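Local coordinates for protein ZYG-9 (PDB 2OF3) that organises microtubules and spindle poles during meiosis and mitosis in the one-cell embryo, as a TOG-domain protein of the XMAP215 family, at residues L5-K11 and R79-S85; L39-L43 and L87-W91; I15-K19 and S126-V130. Residues are numbered along the deposited sequence.

All three contacts lie on the same side of the chain's centre, where residues 5-19 and helix 33-44 pack against helices 78-83, 85-95 and 127-139. Contact 2 is the buried one, leucine against leucine between helices 33-44 and 85-95. Contact 1 is partly buried and mostly polar, with backbone carbonyls, serine hydroxyls and a lysine joining residues 5-11 to the end of helix 78-83. Contact 3, at the surface, relies on a salt bridge and an isoleucine. Contacts 1 and 3 share helix 10-19 and meet at Lys11 and Glu129; contacts 1 and 2 meet where Leu5 and Leu81 pack on Leu88.

Contact 1. Residues L5-K11 and R79-S85; sequences LSDNEDK and RSLLSNS
Here an extended N-terminal segment is strapped across the C-terminal end of a helix in the alpha-helical TOG domain. Residues 5-9 are non-helical and lead into helix 10-19; 79-83 finish helix 78-83, Asn84 leaves helical geometry, and Ser85 starts helix 85-95. The closest CA pair is Asp7 and Ser80, 4.6 Å apart. Leu5, chi1 t and chi2 p, turns inward: its CG is 3.5 Å from Asn84 ND2, and its CD2 lies 4.4 Å from Leu81 CD2, with Leu70 and Leu73 of helix 60-76 alongside. Ser80, rotamer m, donates from OG to Leu5 O (2.8 Å) and also pairs with Ser77. Asn84, chi1 m, sends ND2 to Ser6 OG (3.1 Å) and back to Ser80 O (3.0 Å); Ser6 is in p, its OG also bonded to Gln46. Ser6 O receives a CA-H...O contact from Ser80 CA at 3.2 Å. Ser83, chi1 m, sets OG 3.0 Å from Asn8 O and 2.8 Å from Arg79 O, one proton for two acceptors. Asn8, chi1 p, closes an Asx turn, its OD1 accepting from Asp10 N at 3.0 Å, while ND2 bonds Gln46. One water bridges Asn8 O (2.7 Å), Ser83 O (2.7 Å) and Lys11 N (3.0 Å). Lys11, chi1 and chi2 t, chi3 m and chi4 t, reaches over the helix end, where its NZ donates to Leu82 O and to Ser85 OG, both at 2.8 Å.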
ATOM      1  N   LEU A   5       2.105 -25.242   0.847  1.00 29.47           N
ATOM      2  CA  LEU A   5       2.900 -24.081   1.225  1.00 26.52           C
ATOM      3  C   LEU A   5       3.235 -24.263   2.664  1.00 25.16           C
ATOM      4  O   LEU A   5       2.375 -24.661   3.428  1.00 24.98           O
ATOM      5  CB  LEU A   5       2.108 -22.792   0.993  1.00 26.36           C
ATOM      6  CG  LEU A   5       2.871 -21.490   1.248  1.00 24.06           C
ATOM      7  CD1 LEU A   5       4.084 -21.348   0.244  1.00 22.19           C
ATOM      8  CD2 LEU A   5       1.847 -20.338   1.119  1.00 21.76           C
ATOM      9  N   SER A   6       4.497 -24.056   3.038  1.00 23.43           N
ATOM     10  CA  SER A   6       4.982 -24.300   4.385  1.00 23.56           C
ATOM     11  C   SER A   6       4.279 -23.518   5.518  1.00 24.49           C
ATOM     12  O   SER A   6       3.673 -22.466   5.311  1.00 23.41           O
ATOM     13  CB  SER A   6       6.484 -23.974   4.456  1.00 22.72           C
ATOM     14  OG  SER A   6       6.662 -22.558   4.341  1.00 19.17           O
ATOM     15  N   ASP A   7       4.419 -24.025   6.734  1.00 26.43           N
ATOM     16  CA  ASP A   7       3.985 -23.324   7.913  1.00 28.85           C
ATOM     17  C   ASP A   7       5.201 -23.490   8.821  1.00 28.37           C
ATOM     18  O   ASP A   7       5.353 -24.522   9.482  1.00 31.44           O
ATOM     19  CB  ASP A   7       2.728 -24.027   8.453  1.00 29.74           C
ATOM     20  CG  ASP A   7       2.419 -23.698   9.920  1.00 36.36           C
ATOM     21  OD1 ASP A   7       2.952 -22.685  10.456  1.00 40.14           O
ATOM     22  OD2 ASP A   7       1.626 -24.464  10.545  1.00 40.99           O
ATOM     23  N   ASN A   8       6.102 -22.520   8.823  1.00 25.70           N
ATOM     24  CA  ASN A   8       7.291 -22.546   9.668  1.00 23.79           C
ATOM     25  C   ASN A   8       7.602 -21.101  10.063  1.00 23.60           C
ATOM     26  O   ASN A   8       6.847 -20.165   9.753  1.00 22.51           O
ATOM     27  CB  ASN A   8       8.487 -23.235   8.912  1.00 23.21           C
ATOM     28  CG  ASN A   8       8.833 -22.538   7.588  1.00 20.80           C
ATOM     29  OD1 ASN A   8       8.652 -21.329   7.461  1.00 21.93           O
ATOM     30  ND2 ASN A   8       9.296 -23.299   6.587  1.00 21.37           N
ATOM     31  N   GLU A   9       8.735 -20.875  10.696  1.00 24.25           N
ATOM     32  CA  GLU A   9       9.107 -19.523  11.081  1.00 24.77           C
ATOM     33  C   GLU A   9      10.268 -18.985  10.258  1.00 23.19           C
ATOM     34  O   GLU A   9      11.071 -18.176  10.750  1.00 22.44           O
ATOM     35  CB  GLU A   9       9.500 -19.545  12.543  1.00 26.49           C
ATOM     36  CG  GLU A   9       8.299 -19.709  13.424  1.00 33.16           C
ATOM     37  CD  GLU A   9       8.665 -19.714  14.873  1.00 45.19           C
ATOM     38  OE1 GLU A   9       9.415 -18.802  15.328  1.00 49.28           O
ATOM     39  OE2 GLU A   9       8.187 -20.649  15.570  1.00 53.21           O
ATOM     40  N   ASP A  10      10.373 -19.411   9.003  1.00 21.77           N
ATOM     41  CA  ASP A  10      11.500 -18.940   8.168  1.00 20.81           C
ATOM     42  C   ASP A  10      11.394 -17.463   7.828  1.00 20.10           C
ATOM     43  O   ASP A  10      12.369 -16.874   7.458  1.00 20.07           O
ATOM     44  CB  ASP A  10      11.625 -19.754   6.894  1.00 19.15           C
ATOM     45  CG  ASP A  10      12.161 -21.143   7.148  1.00 22.20           C
ATOM     46  OD1 ASP A  10      12.355 -21.515   8.328  1.00 22.67           O
ATOM     47  OD2 ASP A  10      12.354 -21.908   6.178  1.00 22.80           O
ATOM     48  N   LYS A  11      10.222 -16.852   7.954  1.00 20.71           N
ATOM     49  CA  LYS A  11      10.120 -15.377   7.860  1.00 22.04           C
ATOM     50  C   LYS A  11      11.118 -14.639   8.723  1.00 22.19           C
ATOM     51  O   LYS A  11      11.712 -13.659   8.284  1.00 21.64           O
ATOM     52  CB  LYS A  11       8.693 -14.892   8.192  1.00 20.74           C
ATOM     53  CG  LYS A  11       8.493 -13.384   7.924  1.00 22.28           C
ATOM     54  CD  LYS A  11       7.107 -12.923   8.456  1.00 25.10           C
ATOM     55  CE  LYS A  11       6.031 -13.333   7.521  1.00 23.22           C
ATOM     56  NZ  LYS A  11       4.710 -13.079   8.257  1.00 24.18           N
ATOM     57  N   ARG A  79      -2.221 -20.607   8.337  1.00 22.66           N
ATOM     58  CA  ARG A  79      -0.844 -20.396   8.860  1.00 24.10           C
ATOM     59  C   ARG A  79       0.211 -20.470   7.774  1.00 23.59           C
ATOM     60  O   ARG A  79       1.287 -19.869   7.946  1.00 23.38           O
ATOM     61  CB  ARG A  79      -0.480 -21.388   9.951  1.00 23.37           C
ATOM     62  CG  ARG A  79      -1.203 -21.124  11.275  1.00 26.54           C
ATOM     63  CD  ARG A  79      -1.001 -22.308  12.230  1.00 31.90           C
ATOM     64  NE  ARG A  79      -2.158 -22.346  13.138  1.00 44.03           N
ATOM     65  CZ  ARG A  79      -2.315 -21.588  14.234  1.00 45.14           C
ATOM     66  NH1 ARG A  79      -1.352 -20.742  14.610  1.00 47.23           N
ATOM     67  NH2 ARG A  79      -3.442 -21.686  14.954  1.00 43.16           N
ATOM     68  N   SER A  80      -0.094 -21.168   6.672  1.00 23.22           N
ATOM     69  CA  SER A  80       0.774 -21.173   5.475  1.00 22.80           C
ATOM     70  C   SER A  80       0.872 -19.829   4.820  1.00 22.10           C
ATOM     71  O   SER A  80       1.970 -19.402   4.469  1.00 21.45           O
ATOM     72  CB  SER A  80       0.290 -22.215   4.473  1.00 22.70           C
ATOM     73  OG  SER A  80       0.454 -23.498   5.120  1.00 24.36           O
ATOM     74  N   LEU A  81      -0.264 -19.161   4.638  1.00 21.98           N
ATOM     75  CA  LEU A  81      -0.296 -17.805   4.115  1.00 22.00           C
ATOM     76  C   LEU A  81       0.421 -16.827   5.041  1.00 23.22           C
ATOM     77  O   LEU A  81       1.157 -15.987   4.529  1.00 22.80           O
ATOM     78  CB  LEU A  81      -1.746 -17.327   3.851  1.00 21.91           C
ATOM     79  CG  LEU A  81      -2.572 -18.195   2.876  1.00 21.73           C
ATOM     80  CD1 LEU A  81      -3.964 -17.576   2.777  1.00 21.33           C
ATOM     81  CD2 LEU A  81      -1.966 -18.226   1.463  1.00 18.84           C
ATOM     82  N   LEU A  82       0.192 -16.909   6.370  1.00 22.67           N
ATOM     83  CA  LEU A  82       0.897 -16.068   7.340  1.00 22.97           C
ATOM     84  C   LEU A  82       2.426 -16.280   7.354  1.00 22.02           C
ATOM     85  O   LEU A  82       3.195 -15.286   7.342  1.00 20.32           O
ATOM     86  CB  LEU A  82       0.395 -16.330   8.771  1.00 22.65           C
ATOM     87  CG  LEU A  82      -0.849 -15.546   9.081  1.00 27.41           C
ATOM     88  CD1 LEU A  82      -1.382 -16.161  10.354  1.00 30.33           C
ATOM     89  CD2 LEU A  82      -0.564 -13.977   9.248  1.00 23.28           C
ATOM     90  N   SER A  83       2.852 -17.555   7.387  1.00 20.72           N
ATOM     91  CA  SER A  83       4.277 -17.910   7.457  1.00 21.39           C
ATOM     92  C   SER A  83       5.032 -17.339   6.263  1.00 20.46           C
ATOM     93  O   SER A  83       6.208 -17.014   6.376  1.00 20.43           O
ATOM     94  CB  SER A  83       4.461 -19.425   7.403  1.00 21.32           C
ATOM     95  OG  SER A  83       4.026 -20.028   8.607  1.00 25.42           O
ATOM     96  N   ASN A  84       4.342 -17.226   5.136  1.00 18.89           N
ATOM     97  CA  ASN A  84       4.933 -16.833   3.851  1.00 19.32           C
ATOM     98  C   ASN A  84       4.408 -15.519   3.312  1.00 18.11           C
ATOM     99  O   ASN A  84       4.595 -15.221   2.142  1.00 18.48           O
ATOM    100  CB  ASN A  84       4.766 -17.993   2.826  1.00 19.25           C
ATOM    101  CG  ASN A  84       5.525 -19.181   3.245  1.00 17.86           C
ATOM    102  OD1 ASN A  84       6.774 -19.196   3.195  1.00 19.80           O
ATOM    103  ND2 ASN A  84       4.825 -20.168   3.771  1.00 14.51           N
ATOM    104  N   SER A  85       3.789 -14.723   4.180  1.00 17.29           N
ATOM    105  CA  SER A  85       3.123 -13.486   3.779  1.00 18.42           C
ATOM    106  C   SER A  85       4.061 -12.551   3.054  1.00 18.45           C
ATOM    107  O   SER A  85       3.678 -11.945   2.030  1.00 18.99           O
ATOM    108  CB  SER A  85       2.514 -12.747   4.967  1.00 17.56           C
ATOM    109  OG  SER A  85       3.516 -12.186   5.856  1.00 20.58           O
TER
HETATM  110  O   HOH W   1       7.488 -17.781   8.574  1.00 17.03           O
HETATM  111  O   HOH W   2       8.416 -19.357   5.390  1.00 20.05           O

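Contact 2. Residues L39-L43 and L87-W91; sequences LQTLL and LLLKW
Leu87, Leu39 and Leu43 account for most of the surface buried between helices 33-44 and 85-95. Both segments, 39-43 and 87-91, are regular helix, running roughly antiparallel: the axes cross at -146° and approach to 10.6 Å, and the nearest CA atoms are those of Leu43 and Leu87, 6.6 Å apart. Leu87, rotamer m,t, points straight at the other helix and is met by Leu39, Leu42 and Leu43. Leu87 CD2 sits 3.8 Å from Leu42 CB and 4.0 Å from Leu39 CD1, while Leu87 CB is 3.8 Å from Leu43 CD2. Leu39 starts sideways but, with chi1 t and chi2 p, swings its methyls across: CD1 comes 3.6 Å from Leu87 O, and CD2 lies 4.0 Å from Trp91 CB, close to the plane of the indole at its edge. Leu43, chi1 at -99° between wells, also reaches Leu88, CD2 to CD2 at 4.4 Å. Around them, Trp91 gives its NE1 to Leu55 O and meets Phe56 and His63 edge-to-face, and Lys90 makes a cation-pi contact with Trp26. Such apolar packing of roughly antiparallel helices is typical of the interior of the HEAT-repeat array that forms a TOG domain.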
ATOM      1  N   LEU A  39      13.357 -14.083  -5.312  1.00 18.54           N
ATOM      2  CA  LEU A  39      12.038 -14.523  -4.837  1.00 19.60           C
ATOM      3  C   LEU A  39      11.762 -15.976  -5.131  1.00 20.18           C
ATOM      4  O   LEU A  39      11.269 -16.714  -4.274  1.00 19.68           O
ATOM      5  CB  LEU A  39      10.910 -13.654  -5.441  1.00 19.10           C
ATOM      6  CG  LEU A  39       9.444 -13.990  -5.059  1.00 18.92           C
ATOM      7  CD1 LEU A  39       9.275 -13.754  -3.605  1.00 17.38           C
ATOM      8  CD2 LEU A  39       8.490 -13.097  -5.848  1.00 19.28           C
ATOM      9  N   GLN A  40      12.093 -16.412  -6.350  1.00 21.01           N
ATOM     10  CA  GLN A  40      11.907 -17.808  -6.728  1.00 22.90           C
ATOM     11  C   GLN A  40      12.719 -18.787  -5.894  1.00 21.68           C
ATOM     12  O   GLN A  40      12.224 -19.813  -5.536  1.00 22.90           O
ATOM     13  CB  GLN A  40      12.202 -17.899  -8.210  1.00 24.64           C
ATOM     14  CG  GLN A  40      12.115 -19.258  -8.799  1.00 32.78           C
ATOM     15  CD  GLN A  40      12.387 -19.161 -10.287  1.00 40.07           C
ATOM     16  OE1 GLN A  40      13.005 -18.182 -10.756  1.00 39.89           O
ATOM     17  NE2 GLN A  40      11.882 -20.134 -11.041  1.00 40.41           N
ATOM     18  N   THR A  41      13.964 -18.464  -5.548  1.00 22.32           N
ATOM     19  CA  THR A  41      14.773 -19.246  -4.609  1.00 21.31           C
ATOM     20  C   THR A  41      14.146 -19.275  -3.236  1.00 20.94           C
ATOM     21  O   THR A  41      14.059 -20.343  -2.636  1.00 21.70           O
ATOM     22  CB  THR A  41      16.197 -18.655  -4.497  1.00 21.27           C
ATOM     23  OG1 THR A  41      16.854 -18.829  -5.754  1.00 23.88           O
ATOM     24  CG2 THR A  41      17.052 -19.306  -3.405  1.00 20.54           C
ATOM     25  N   LEU A  42      13.711 -18.134  -2.722  1.00 20.73           N
ATOM     26  CA  LEU A  42      13.121 -18.100  -1.351  1.00 21.14           C
ATOM     27  C   LEU A  42      11.797 -18.878  -1.311  1.00 20.85           C
ATOM     28  O   LEU A  42      11.516 -19.638  -0.371  1.00 21.21           O
ATOM     29  CB  LEU A  42      12.897 -16.638  -0.917  1.00 19.94           C
ATOM     30  CG  LEU A  42      14.199 -15.885  -0.651  1.00 21.46           C
ATOM     31  CD1 LEU A  42      13.875 -14.395  -0.390  1.00 18.54           C
ATOM     32  CD2 LEU A  42      14.967 -16.484   0.502  1.00 17.22           C
ATOM     33  N   LEU A  43      10.977 -18.692  -2.324  1.00 20.68           N
ATOM     34  CA  LEU A  43       9.689 -19.384  -2.349  1.00 21.50           C
ATOM     35  C   LEU A  43       9.874 -20.893  -2.648  1.00 21.75           C
ATOM     36  O   LEU A  43       9.116 -21.736  -2.133  1.00 20.17           O
ATOM     37  CB  LEU A  43       8.729 -18.718  -3.375  1.00 21.62           C
ATOM     38  CG  LEU A  43       7.663 -17.722  -2.924  1.00 24.05           C
ATOM     39  CD1 LEU A  43       6.955 -17.136  -4.199  1.00 24.42           C
ATOM     40  CD2 LEU A  43       6.664 -18.331  -1.924  1.00 19.98           C
ATOM     41  N   LEU A  87       6.647 -13.247   1.193  1.00 16.70           N
ATOM     42  CA  LEU A  87       6.998 -13.734  -0.160  1.00 17.86           C
ATOM     43  C   LEU A  87       5.809 -13.690  -1.064  1.00 17.13           C
ATOM     44  O   LEU A  87       5.952 -13.416  -2.258  1.00 18.44           O
ATOM     45  CB  LEU A  87       7.535 -15.174  -0.089  1.00 17.69           C
ATOM     46  CG  LEU A  87       8.779 -15.369   0.824  1.00 18.73           C
ATOM     47  CD1 LEU A  87       9.159 -16.886   0.945  1.00 15.04           C
ATOM     48  CD2 LEU A  87       9.961 -14.564   0.278  1.00 14.62           C
ATOM     49  N   LEU A  88       4.627 -13.956  -0.508  1.00 17.53           N
ATOM     50  CA  LEU A  88       3.392 -13.910  -1.316  1.00 18.11           C
ATOM     51  C   LEU A  88       3.073 -12.509  -1.712  1.00 18.52           C
ATOM     52  O   LEU A  88       2.735 -12.276  -2.874  1.00 19.39           O
ATOM     53  CB  LEU A  88       2.229 -14.556  -0.569  1.00 17.36           C
ATOM     54  CG  LEU A  88       2.372 -16.067  -0.350  1.00 20.31           C
ATOM     55  CD1 LEU A  88       1.192 -16.542   0.484  1.00 20.50           C
ATOM     56  CD2 LEU A  88       2.561 -16.896  -1.666  1.00 21.52           C
ATOM     57  N   LEU A  89       3.237 -11.545  -0.803  1.00 18.58           N
ATOM     58  CA  LEU A  89       3.002 -10.155  -1.145  1.00 19.02           C
ATOM     59  C   LEU A  89       4.006  -9.668  -2.173  1.00 18.69           C
ATOM     60  O   LEU A  89       3.626  -8.932  -3.092  1.00 18.59           O
ATOM     61  CB  LEU A  89       2.951  -9.261   0.118  1.00 20.22           C
ATOM     62  CG  LEU A  89       1.748  -9.568   1.050  1.00 20.29           C
ATOM     63  CD1 LEU A  89       1.979  -8.798   2.356  1.00 17.63           C
ATOM     64  CD2 LEU A  89       0.401  -9.140   0.437  1.00 18.72           C
ATOM     65  N   LYS A  90       5.251 -10.115  -2.107  1.00 18.34           N
ATOM     66  CA  LYS A  90       6.237  -9.756  -3.156  1.00 18.27           C
ATOM     67  C   LYS A  90       5.852 -10.280  -4.565  1.00 18.90           C
ATOM     68  O   LYS A  90       5.972  -9.566  -5.595  1.00 18.55           O
ATOM     69  CB  LYS A  90       7.626 -10.255  -2.768  1.00 16.96           C
ATOM     70  CG  LYS A  90       8.295  -9.416  -1.666  1.00 17.12           C
ATOM     71  CD  LYS A  90       9.616 -10.063  -1.287  1.00 21.45           C
ATOM     72  CE  LYS A  90      10.489  -9.116  -0.539  1.00 20.89           C
ATOM     73  NZ  LYS A  90       9.858  -8.806   0.800  1.00 27.82           N
ATOM     74  N   TRP A  91       5.442 -11.542  -4.626  1.00 20.59           N
ATOM     75  CA  TRP A  91       4.924 -12.116  -5.867  1.00 21.59           C
ATOM     76  C   TRP A  91       3.741 -11.302  -6.411  1.00 20.83           C
ATOM     77  O   TRP A  91       3.676 -11.058  -7.602  1.00 20.75           O
ATOM     78  CB  TRP A  91       4.531 -13.577  -5.625  1.00 22.27           C
ATOM     79  CG  TRP A  91       4.088 -14.249  -6.901  1.00 25.45           C
ATOM     80  CD1 TRP A  91       4.889 -14.882  -7.824  1.00 22.00           C
ATOM     81  CD2 TRP A  91       2.722 -14.309  -7.419  1.00 26.73           C
ATOM     82  NE1 TRP A  91       4.104 -15.345  -8.864  1.00 23.61           N
ATOM     83  CE2 TRP A  91       2.780 -15.018  -8.651  1.00 25.93           C
ATOM     84  CE3 TRP A  91       1.464 -13.833  -6.949  1.00 25.60           C
ATOM     85  CZ2 TRP A  91       1.605 -15.283  -9.446  1.00 25.47           C
ATOM     86  CZ3 TRP A  91       0.291 -14.099  -7.723  1.00 25.79           C
ATOM     87  CH2 TRP A  91       0.387 -14.819  -8.971  1.00 25.40           C
TER

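Contact 3. Residues I15-K19 and S126-V130; sequences IKEEK and SQEEV
This is a surface contact between two helix ends, the last residues of helix 10-19 against the first turn of helix 127-139, joining the first helix of the chain to helix 127-139. Residues 15-19 are helical throughout, and 127-130 continue as helix from Ser126, the N-cap. The two backbones stay apart, the nearest CA atoms being those of Ile15 and Glu128 at 7.1 Å, so the side chains do the bridging. Glu128, chi1 m and chi2 p, contributes the largest buried area; the p bend at chi2 folds its carboxylate toward helix 10-19. Lys19, chi1 m with chi2 and chi3 extended and chi4 m, brings its NZ to Glu128 OE2 at 2.9 Å in a salt bridge. Ile15, chi1 and chi2 both m, points at the helix start: its CD1 is 3.4 Å from Ser126 OG and 3.9 Å from Glu129 CG, and its CG2 is 3.9 Å from Glu128 OE1. Next to Ile15 CD1 lies a capping box: Ser126 OG, rotamer p, accepts from Glu129 N (3.1 Å), and Glu129 OE1 accepts from both Ser126 N (3.0 Å) and Ser126 OG (2.9 Å). Glu129 OE2 makes a long, weak ion pair with Lys11. Glu18, chi1 and chi2 t, adds a water link, Glu18 OE1 to the water at 2.8 Å and the water weakly to Glu128 O at 3.2 Å. With one salt bridge, a water link and a single aliphatic side chain over the capped turn, the chemistry implies a joint held by individual side chains at the solvent boundary.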
ATOM      1  N   ILE A  15      13.840 -11.944   7.201  1.00 18.71           N
ATOM      2  CA  ILE A  15      13.963 -10.574   7.704  1.00 20.75           C
ATOM      3  C   ILE A  15      15.391 -10.309   8.202  1.00 21.26           C
ATOM      4  O   ILE A  15      16.003  -9.292   7.882  1.00 21.51           O
ATOM      5  CB  ILE A  15      12.999 -10.248   8.861  1.00 21.13           C
ATOM      6  CG1 ILE A  15      11.528 -10.398   8.438  1.00 26.60           C
ATOM      7  CG2 ILE A  15      13.198  -8.826   9.338  1.00 22.12           C
ATOM      8  CD1 ILE A  15      11.185  -9.750   7.118  1.00 31.93           C
ATOM      9  N   LYS A  16      15.926 -11.228   8.977  1.00 21.40           N
ATOM     10  CA  LYS A  16      17.292 -11.089   9.455  1.00 22.31           C
ATOM     11  C   LYS A  16      18.332 -11.051   8.321  1.00 22.16           C
ATOM     12  O   LYS A  16      19.216 -10.202   8.357  1.00 21.57           O
ATOM     13  CB  LYS A  16      17.587 -12.233  10.414  1.00 22.82           C
ATOM     14  CG  LYS A  16      19.041 -12.372  10.691  1.00 27.99           C
ATOM     15  CD  LYS A  16      19.261 -13.510  11.626  1.00 35.31           C
ATOM     16  CE  LYS A  16      19.697 -14.720  10.850  1.00 41.77           C
ATOM     17  NZ  LYS A  16      19.771 -15.868  11.834  1.00 50.14           N
ATOM     18  N   GLU A  17      18.230 -11.939   7.319  1.00 20.76           N
ATOM     19  CA  GLU A  17      19.160 -11.948   6.181  1.00 20.78           C
ATOM     20  C   GLU A  17      19.098 -10.650   5.407  1.00 20.02           C
ATOM     21  O   GLU A  17      20.127 -10.163   4.996  1.00 20.17           O
ATOM     22  CB  GLU A  17      18.906 -13.157   5.280  1.00 20.35           C
ATOM     23  CG  GLU A  17      19.327 -14.455   5.955  1.00 21.06           C
ATOM     24  CD  GLU A  17      19.249 -15.718   5.075  1.00 24.62           C
ATOM     25  OE1 GLU A  17      18.794 -15.645   3.893  1.00 27.97           O
ATOM     26  OE2 GLU A  17      19.633 -16.809   5.618  1.00 27.73           O
ATOM     27  N   GLU A  18      17.916 -10.042   5.252  1.00 18.75           N
ATOM     28  CA  GLU A  18      17.803  -8.744   4.586  1.00 19.32           C
ATOM     29  C   GLU A  18      18.514  -7.641   5.408  1.00 18.81           C
ATOM     30  O   GLU A  18      19.251  -6.790   4.848  1.00 17.79           O
ATOM     31  CB  GLU A  18      16.310  -8.350   4.323  1.00 18.94           C
ATOM     32  CG  GLU A  18      16.259  -7.023   3.552  1.00 19.58           C
ATOM     33  CD  GLU A  18      14.885  -6.691   3.043  1.00 25.27           C
ATOM     34  OE1 GLU A  18      14.067  -7.645   2.992  1.00 26.85           O
ATOM     35  OE2 GLU A  18      14.628  -5.479   2.699  1.00 24.48           O
ATOM     36  N   LYS A  19      18.298  -7.651   6.728  1.00 19.10           N
ATOM     37  CA  LYS A  19      18.987  -6.672   7.595  1.00 19.88           C
ATOM     38  C   LYS A  19      20.525  -6.846   7.576  1.00 19.79           C
ATOM     39  O   LYS A  19      21.291  -5.851   7.721  1.00 20.29           O
ATOM     40  CB  LYS A  19      18.471  -6.731   9.029  1.00 20.42           C
ATOM     41  CG  LYS A  19      16.989  -6.334   9.214  1.00 22.13           C
ATOM     42  CD  LYS A  19      16.703  -6.459  10.710  1.00 24.65           C
ATOM     43  CE  LYS A  19      15.268  -6.072  11.081  1.00 28.42           C
ATOM     44  NZ  LYS A  19      15.071  -4.592  10.797  1.00 28.69           N
ATOM     45  N   SER A 126       7.253  -6.283   9.813  1.00 24.32           N
ATOM     46  CA  SER A 126       8.501  -5.560   9.905  1.00 24.12           C
ATOM     47  C   SER A 126       8.514  -4.376   8.945  1.00 24.83           C
ATOM     48  O   SER A 126       7.737  -4.321   7.993  1.00 23.82           O
ATOM     49  CB  SER A 126       9.667  -6.505   9.571  1.00 25.09           C
ATOM     50  OG  SER A 126       9.578  -6.998   8.202  1.00 24.59           O
ATOM     51  N   GLN A 127       9.412  -3.431   9.162  1.00 25.21           N
ATOM     52  CA  GLN A 127       9.544  -2.304   8.267  1.00 28.21           C
ATOM     53  C   GLN A 127       9.871  -2.796   6.842  1.00 25.19           C
ATOM     54  O   GLN A 127       9.361  -2.255   5.840  1.00 24.01           O
ATOM     55  CB  GLN A 127      10.668  -1.430   8.817  1.00 28.27           C
ATOM     56  CG  GLN A 127      10.977  -0.183   8.027  1.00 36.59           C
ATOM     57  CD  GLN A 127      11.629   0.948   8.931  1.00 38.17           C
ATOM     58  OE1 GLN A 127      12.439   0.650   9.854  1.00 49.63           O
ATOM     59  NE2 GLN A 127      11.272   2.234   8.654  1.00 45.82           N
ATOM     60  N   GLU A 128      10.678  -3.861   6.763  1.00 22.89           N
ATOM     61  CA  GLU A 128      11.063  -4.458   5.503  1.00 23.12           C
ATOM     62  C   GLU A 128       9.866  -5.008   4.735  1.00 22.20           C
ATOM     63  O   GLU A 128       9.782  -4.795   3.541  1.00 20.53           O
ATOM     64  CB  GLU A 128      12.073  -5.596   5.716  1.00 23.58           C
ATOM     65  CG  GLU A 128      13.493  -5.110   6.198  1.00 23.24           C
ATOM     66  CD  GLU A 128      13.545  -4.731   7.659  1.00 27.10           C
ATOM     67  OE1 GLU A 128      12.646  -5.062   8.487  1.00 23.76           O
ATOM     68  OE2 GLU A 128      14.524  -4.054   8.007  1.00 31.51           O
ATOM     69  N   GLU A 129       8.991  -5.750   5.413  1.00 21.50           N
ATOM     70  CA  GLU A 129       7.791  -6.289   4.768  1.00 22.37           C
ATOM     71  C   GLU A 129       6.853  -5.191   4.306  1.00 21.73           C
ATOM     72  O   GLU A 129       6.309  -5.277   3.198  1.00 20.71           O
ATOM     73  CB  GLU A 129       6.995  -7.140   5.721  1.00 22.67           C
ATOM     74  CG  GLU A 129       7.706  -8.321   6.177  1.00 28.60           C
ATOM     75  CD  GLU A 129       6.949  -9.035   7.306  1.00 33.72           C
ATOM     76  OE1 GLU A 129       7.466  -8.954   8.505  1.00 26.84           O
ATOM     77  OE2 GLU A 129       5.869  -9.649   6.921  1.00 28.99           O
ATOM     78  N   VAL A 130       6.645  -4.191   5.155  1.00 21.12           N
ATOM     79  CA  VAL A 130       5.809  -3.026   4.817  1.00 22.85           C
ATOM     80  C   VAL A 130       6.317  -2.290   3.582  1.00 21.48           C
ATOM     81  O   VAL A 130       5.559  -1.991   2.659  1.00 21.99           O
ATOM     82  CB  VAL A 130       5.636  -2.028   6.033  1.00 22.03           C
ATOM     83  CG1 VAL A 130       4.692  -0.902   5.640  1.00 25.52           C
ATOM     84  CG2 VAL A 130       4.994  -2.711   7.243  1.00 24.59           C
TER
HETATM   85  O   HOH W   3      11.392  -7.229   2.355  1.00 37.51           O